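Local coordinates for protein malonate decarboxylase subunit alpha (Acinetobacter baumannii ATCC 17978, PDB 6MPR) that probably acts as the carrier-protein transferase subunit of malonate decarboxylase, exchanging acetyl for malonyl on the acyl carrier protein before decarboxylation, at residues Q71-S76 and V97-H102; R77-T82 and L103-K108. All coordinates share one frame; numbering follows the deposited sequence.

Contact 1. Residues Q71-S76 and V97-H102; sequences QADFLS and VGRSEH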
loop_
_atom_site.group_PDB
_atom_site.type_symbol
_atom_site.label_atom_id
_atom_site.label_comp_id
_atom_site.label_asym_id
_atom_site.label_seq_id
_atom_site.Cartn_x
_atom_site.Cartn_y
_atom_site.Cartn_z
ATOM N N GLN A 71 -21.411 -6.775 -4.266
ATOM C CA GLN A 71 -22.102 -6.716 -2.980
ATOM C C GLN A 71 -22.531 -8.115 -2.567
ATOM O O GLN A 71 -23.202 -8.821 -3.335
ATOM C CB GLN A 71 -23.358 -5.820 -3.001
ATOM C CG GLN A 71 -23.161 -4.420 -3.596
ATOM C CD GLN A 71 -22.157 -3.614 -2.801
ATOM O OE1 GLN A 71 -22.192 -3.605 -1.558
ATOM N NE2 GLN A 71 -21.242 -2.948 -3.503
ATOM N N ALA A 72 -22.172 -8.500 -1.346
ATOM C CA ALA A 72 -22.697 -9.731 -0.762
ATOM C C ALA A 72 -24.117 -9.447 -0.267
ATOM O O ALA A 72 -24.412 -9.402 0.932
ATOM C CB ALA A 72 -21.788 -10.210 0.358
ATOM N N ASP A 73 -25.014 -9.219 -1.221
ATOM C CA ASP A 73 -26.309 -8.650 -0.841
ATOM C C ASP A 73 -27.243 -9.669 -0.200
ATOM O O ASP A 73 -28.131 -9.283 0.570
ATOM C CB ASP A 73 -26.985 -7.992 -2.046
ATOM C CG ASP A 73 -27.414 -8.984 -3.107
ATOM O OD1 ASP A 73 -26.538 -9.627 -3.745
ATOM O OD2 ASP A 73 -28.640 -9.134 -3.298
ATOM N N PHE A 74 -27.064 -10.958 -0.488
ATOM C CA PHE A 74 -27.808 -11.968 0.261
ATOM C C PHE A 74 -27.415 -11.942 1.733
ATOM O O PHE A 74 -28.283 -11.972 2.618
ATOM C CB PHE A 74 -27.565 -13.344 -0.356
ATOM C CG PHE A 74 -28.207 -14.475 0.381
ATOM C CD1 PHE A 74 -29.587 -14.556 0.498
ATOM C CD2 PHE A 74 -27.431 -15.472 0.931
ATOM C CE1 PHE A 74 -30.181 -15.628 1.166
ATOM C CE2 PHE A 74 -28.011 -16.529 1.608
ATOM C CZ PHE A 74 -29.388 -16.607 1.718
ATOM N N LEU A 75 -26.116 -11.841 2.018
ATOM C CA LEU A 75 -25.687 -11.797 3.418
ATOM C C LEU A 75 -26.115 -10.500 4.093
ATOM O O LEU A 75 -26.547 -10.519 5.250
ATOM C CB LEU A 75 -24.167 -11.985 3.527
ATOM C CG LEU A 75 -23.615 -13.333 3.058
ATOM C CD1 LEU A 75 -22.077 -13.408 3.229
ATOM C CD2 LEU A 75 -24.314 -14.486 3.764
ATOM N N SER A 76 -26.020 -9.365 3.389
ATOM C CA SER A 76 -26.420 -8.103 4.006
ATOM C C SER A 76 -27.930 -8.041 4.218
ATOM O O SER A 76 -28.381 -7.596 5.278
ATOM C CB SER A 76 -25.921 -6.909 3.183
ATOM O OG SER A 76 -26.401 -6.940 1.849
ATOM N N VAL A 97 -20.353 1.688 1.377
ATOM C CA VAL A 97 -21.690 1.628 1.971
ATOM C C VAL A 97 -22.658 2.174 0.933
ATOM O O VAL A 97 -22.768 3.393 0.764
ATOM C CB VAL A 97 -21.792 2.431 3.273
ATOM C CG1 VAL A 97 -23.103 2.105 3.987
ATOM C CG2 VAL A 97 -20.612 2.169 4.174
ATOM N N GLY A 98 -23.380 1.287 0.253
ATOM C CA GLY A 98 -24.340 1.703 -0.755
ATOM C C GLY A 98 -25.718 1.068 -0.658
ATOM O O GLY A 98 -26.723 1.762 -0.841
ATOM N N ARG A 99 -25.784 -0.242 -0.392
ATOM C CA ARG A 99 -27.069 -0.930 -0.308
ATOM C C ARG A 99 -27.935 -0.309 0.783
ATOM O O ARG A 99 -27.435 0.122 1.821
ATOM C CB ARG A 99 -26.867 -2.425 -0.021
ATOM C CG ARG A 99 -25.976 -3.199 -1.010
ATOM C CD ARG A 99 -26.759 -3.766 -2.203
ATOM N NE ARG A 99 -27.954 -4.484 -1.778
ATOM C CZ ARG A 99 -28.952 -4.848 -2.584
ATOM N NH1 ARG A 99 -28.893 -4.590 -3.886
ATOM N NH2 ARG A 99 -30.013 -5.477 -2.084
ATOM N N SER A 100 -29.247 -0.257 0.540
ATOM C CA SER A 100 -30.164 0.279 1.542
ATOM C C SER A 100 -30.111 -0.514 2.847
ATOM O O SER A 100 -30.173 0.067 3.936
ATOM C CB SER A 100 -31.589 0.289 0.992
ATOM O OG SER A 100 -32.030 -1.024 0.707
ATOM N N GLU A 101 -30.019 -1.845 2.766
ATOM C CA GLU A 101 -29.998 -2.623 4.002
ATOM C C GLU A 101 -28.732 -2.377 4.822
ATOM O O GLU A 101 -28.731 -2.660 6.023
ATOM C CB GLU A 101 -30.181 -4.120 3.707
ATOM C CG GLU A 101 -28.990 -4.832 3.036
ATOM C CD GLU A 101 -29.037 -4.783 1.513
ATOM O OE1 GLU A 101 -28.202 -5.467 0.865
ATOM O OE2 GLU A 101 -29.909 -4.068 0.966
ATOM N N HIS A 102 -27.660 -1.847 4.217
ATOM C CA HIS A 102 -26.486 -1.492 5.013
ATOM C C HIS A 102 -26.857 -0.484 6.085
ATOM O O HIS A 102 -26.518 -0.645 7.260
ATOM C CB HIS A 102 -25.382 -0.913 4.136
ATOM C CG HIS A 102 -24.821 -1.882 3.156
ATOM N ND1 HIS A 102 -24.037 -1.488 2.095
ATOM C CD2 HIS A 102 -24.920 -3.228 3.074
ATOM C CE1 HIS A 102 -23.688 -2.549 1.391
ATOM N NE2 HIS A 102 -24.203 -3.618 1.968
HETATM O O HOH W 1 -22.668 -0.889 -1.343
HETATM O O HOH W 2 -31.074 -7.415 -3.716
HETATM O O HOH W 3 -23.911 -6.073 0.724
HETATM O O HOH W 4 -27.076 -5.198 5.735
#

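Contact 2. Residues R77-T82 and L103-K108; sequences RSLAQT and LDLFEK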
loop_
_atom_site.group_PDB
_atom_site.type_symbol
_atom_site.label_atom_id
_atom_site.label_comp_id
_atom_site.label_asym_id
_atom_site.label_seq_id
_atom_site.Cartn_x
_atom_site.Cartn_y
_atom_site.Cartn_z
ATOM N N ARG A 77 -28.732 -8.501 3.243
ATOM C CA ARG A 77 -30.181 -8.537 3.446
ATOM C C ARG A 77 -30.540 -9.475 4.591
ATOM O O ARG A 77 -31.455 -9.189 5.380
ATOM C CB ARG A 77 -30.905 -8.967 2.161
ATOM C CG ARG A 77 -30.935 -7.903 1.061
ATOM C CD ARG A 77 -31.728 -8.370 -0.173
ATOM N NE ARG A 77 -30.921 -9.177 -1.095
ATOM C CZ ARG A 77 -31.077 -10.491 -1.264
ATOM N NH1 ARG A 77 -32.005 -11.149 -0.580
ATOM N NH2 ARG A 77 -30.312 -11.156 -2.124
ATOM N N SER A 78 -29.820 -10.598 4.705
ATOM C CA SER A 78 -30.099 -11.550 5.775
ATOM C C SER A 78 -29.701 -10.975 7.126
ATOM O O SER A 78 -30.454 -11.079 8.100
ATOM C CB SER A 78 -29.373 -12.881 5.516
ATOM O OG SER A 78 -29.826 -13.536 4.330
ATOM N N LEU A 79 -28.519 -10.354 7.205
ATOM C CA LEU A 79 -28.090 -9.759 8.468
ATOM C C LEU A 79 -29.110 -8.740 8.975
ATOM O O LEU A 79 -29.408 -8.691 10.175
ATOM C CB LEU A 79 -26.713 -9.110 8.291
ATOM C CG LEU A 79 -26.074 -8.530 9.555
ATOM C CD1 LEU A 79 -25.798 -9.636 10.558
ATOM C CD2 LEU A 79 -24.784 -7.804 9.204
ATOM N N ALA A 80 -29.687 -7.949 8.068
ATOM C CA ALA A 80 -30.696 -6.966 8.451
ATOM C C ALA A 80 -32.007 -7.594 8.907
ATOM O O ALA A 80 -32.860 -6.866 9.421
ATOM C CB ALA A 80 -30.957 -6.009 7.285
ATOM N N GLN A 81 -32.193 -8.911 8.731
ATOM C CA GLN A 81 -33.376 -9.621 9.207
ATOM C C GLN A 81 -33.138 -10.385 10.508
ATOM O O GLN A 81 -34.065 -11.038 11.006
ATOM C CB GLN A 81 -33.879 -10.591 8.134
ATOM C CG GLN A 81 -34.306 -9.912 6.849
ATOM C CD GLN A 81 -35.412 -8.895 7.079
ATOM O OE1 GLN A 81 -36.400 -9.179 7.761
ATOM N NE2 GLN A 81 -35.247 -7.698 6.518
ATOM N N THR A 82 -31.937 -10.312 11.077
ATOM C CA THR A 82 -31.686 -10.988 12.345
ATOM C C THR A 82 -32.373 -10.254 13.493
ATOM O O THR A 82 -32.799 -9.097 13.375
ATOM C CB THR A 82 -30.179 -11.107 12.614
ATOM O OG1 THR A 82 -29.580 -9.801 12.630
ATOM C CG2 THR A 82 -29.501 -11.963 11.549
ATOM N N LEU A 103 -27.568 0.568 5.690
ATOM C CA LEU A 103 -27.955 1.576 6.656
ATOM C C LEU A 103 -29.143 1.121 7.493
ATOM O O LEU A 103 -29.280 1.560 8.641
ATOM C CB LEU A 103 -28.215 2.894 5.924
ATOM C CG LEU A 103 -26.922 3.407 5.272
ATOM C CD1 LEU A 103 -27.125 4.709 4.518
ATOM C CD2 LEU A 103 -25.810 3.562 6.306
ATOM N N ASP A 104 -29.979 0.204 6.971
ATOM C CA ASP A 104 -31.051 -0.364 7.786
ATOM C C ASP A 104 -30.506 -1.038 9.049
ATOM O O ASP A 104 -31.191 -1.070 10.081
ATOM C CB ASP A 104 -31.870 -1.378 6.980
ATOM C CG ASP A 104 -32.624 -0.752 5.797
ATOM O OD1 ASP A 104 -32.683 0.495 5.666
ATOM O OD2 ASP A 104 -33.159 -1.534 4.978
ATOM N N LEU A 105 -29.276 -1.568 8.998
ATOM C CA LEU A 105 -28.686 -2.184 10.192
ATOM C C LEU A 105 -28.634 -1.211 11.363
ATOM O O LEU A 105 -28.818 -1.606 12.523
ATOM C CB LEU A 105 -27.275 -2.688 9.893
ATOM C CG LEU A 105 -27.152 -3.800 8.861
ATOM C CD1 LEU A 105 -25.690 -3.980 8.457
ATOM C CD2 LEU A 105 -27.755 -5.106 9.412
ATOM N N PHE A 106 -28.353 0.061 11.084
ATOM C CA PHE A 106 -28.255 1.043 12.158
ATOM C C PHE A 106 -29.627 1.511 12.601
ATOM O O PHE A 106 -29.892 1.611 13.804
ATOM C CB PHE A 106 -27.377 2.207 11.703
ATOM C CG PHE A 106 -25.974 1.772 11.346
ATOM C CD1 PHE A 106 -25.671 1.311 10.068
ATOM C CD2 PHE A 106 -24.972 1.787 12.300
ATOM C CE1 PHE A 106 -24.383 0.886 9.747
ATOM C CE2 PHE A 106 -23.693 1.368 11.994
ATOM C CZ PHE A 106 -23.394 0.916 10.703
ATOM N N GLU A 107 -30.521 1.769 11.648
ATOM C CA GLU A 107 -31.897 2.094 12.007
ATOM C C GLU A 107 -32.513 1.013 12.882
ATOM O O GLU A 107 -33.225 1.316 13.845
ATOM C CB GLU A 107 -32.721 2.291 10.741
ATOM C CG GLU A 107 -34.091 2.870 10.981
ATOM C CD GLU A 107 -34.794 3.181 9.682
ATOM O OE1 GLU A 107 -34.089 3.363 8.666
ATOM O OE2 GLU A 107 -36.043 3.235 9.674
ATOM N N LYS A 108 -32.231 -0.256 12.581
ATOM C CA LYS A 108 -32.872 -1.359 13.289
ATOM C C LYS A 108 -32.195 -1.709 14.614
ATOM O O LYS A 108 -32.682 -2.600 15.319
ATOM C CB LYS A 108 -32.914 -2.605 12.391
ATOM C CG LYS A 108 -33.851 -2.496 11.200
ATOM C CD LYS A 108 -33.821 -3.742 10.332
ATOM C CE LYS A 108 -35.034 -3.778 9.410
ATOM N NZ LYS A 108 -35.016 -4.958 8.513
#

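Contact 1. Residues Q71-S76 and V97-H102
Ser76 and Glu101 make the direct hydrogen bond between the segments: Ser76 OG donates to Glu101 OE1 over a short 2.5 Å, meeting its anti lone pair. The same oxygen accepts from Arg99 NE at 2.8 Å in a nearly straight salt bridge (N-H...O 170°), reached on the syn side and 19° out of the carboxylate plane. Two donors grip this oxygen, from the anti and the syn side, and so limit the turning of the buried carboxylate. Both Ser76 OG and Glu101 CG sit between backbone N and carbonyl carbon, which turns them to each other.

Packing is of methylenes against flat groups. Asp73 CB lies over one face of the Arg99 guanidinium, toward its rim, 3.6 Å from Arg99 NE. Gln71 CG runs past Arg99 CD at 3.9 Å, the amide and guanidinium planes nearly parallel, and Gln71 OE1 meets the edge of the His102 ring at CE1, 3.5 Å away. Arg99 CB covers a face of that ring.

Waters add bridges: one joins Asp73 OD2 to Arg99 NH2, another Ser76 OG to His102 NE2. Outside, Gln71 OE1 accepts from Gly66 N and Gln71 NE2 bonds Asn67 O, Asp73 OD1 accepts from Tyr230 N, and Tyr230 makes a cation-pi contact with Arg99. The contact joins the N-terminal ends of helices 73-79 and 100-107, connecting helices of successive beta-alpha-beta crossovers in a Rossmann-like parallel sheet.

Contact 2. Residues R77-T82 and L103-K108
Leu105 pushes its CD2 methyl against the backbone of Ala80, 3.6 Å from Ala80 CA, with Ala80 CB alongside at 3.9 Å. The same methyl reaches Leu79 CG at 3.8 Å, and the two leucine side chains cross at about a right angle. A polar contact completes the first shell: Lys108 NZ donates to Ala80 O at 3.0 Å. It approaches from above the carbonyl plane, 42° out of it, at a C=O...N angle of 138°. The lysine chain is extended beyond CG, and its CD also passes close to the accepting oxygen.

Behind this shell, a type I beta turn from Leu79 to Thr82 presents the Ala80 carbonyl. Leu79 O is gripped twice, by Thr82 N and by Thr82 OG1, the latter at 2.7 Å and in the carbonyl plane. On the other segment, Lys108 N bonds back to Asp104 O where helix 100-107 ends and the chain leads to strand 111-116.

Further out, Leu79 and Leu105 both rest on Met92 of strand 90-94, with Leu79 also touching Leu90. Leu103 and Phe106 pack against helix 125-131, whose Arg125 pairs with Asp104 and Glu107, while Ser78 faces helix 48-55.

Contacts 1 and 2 lie one after the other along the same pair of neighbouring helices, 73-79 and 100-107, their centres 9 Å apart. Contact 1 is the polar, water-bridged end, contact 2 the largely apolar one. The register advances in step, Asp73 beside Arg99, Ser76 beside Glu101 and Ala80 beside Leu105, so the two helices run side by side in the same direction, each leading from one strand of the parallel sheet to the next. Arg77 ties the contacts: its NH2 forms a salt bridge with Asp73 OD2, and its CG lies 3.7 Å from Glu101 OE1. Ala80 CB packs 4.1 Å from Glu101 CB, and Val97 CG1 lies 3.9 Å from Leu103 CD2.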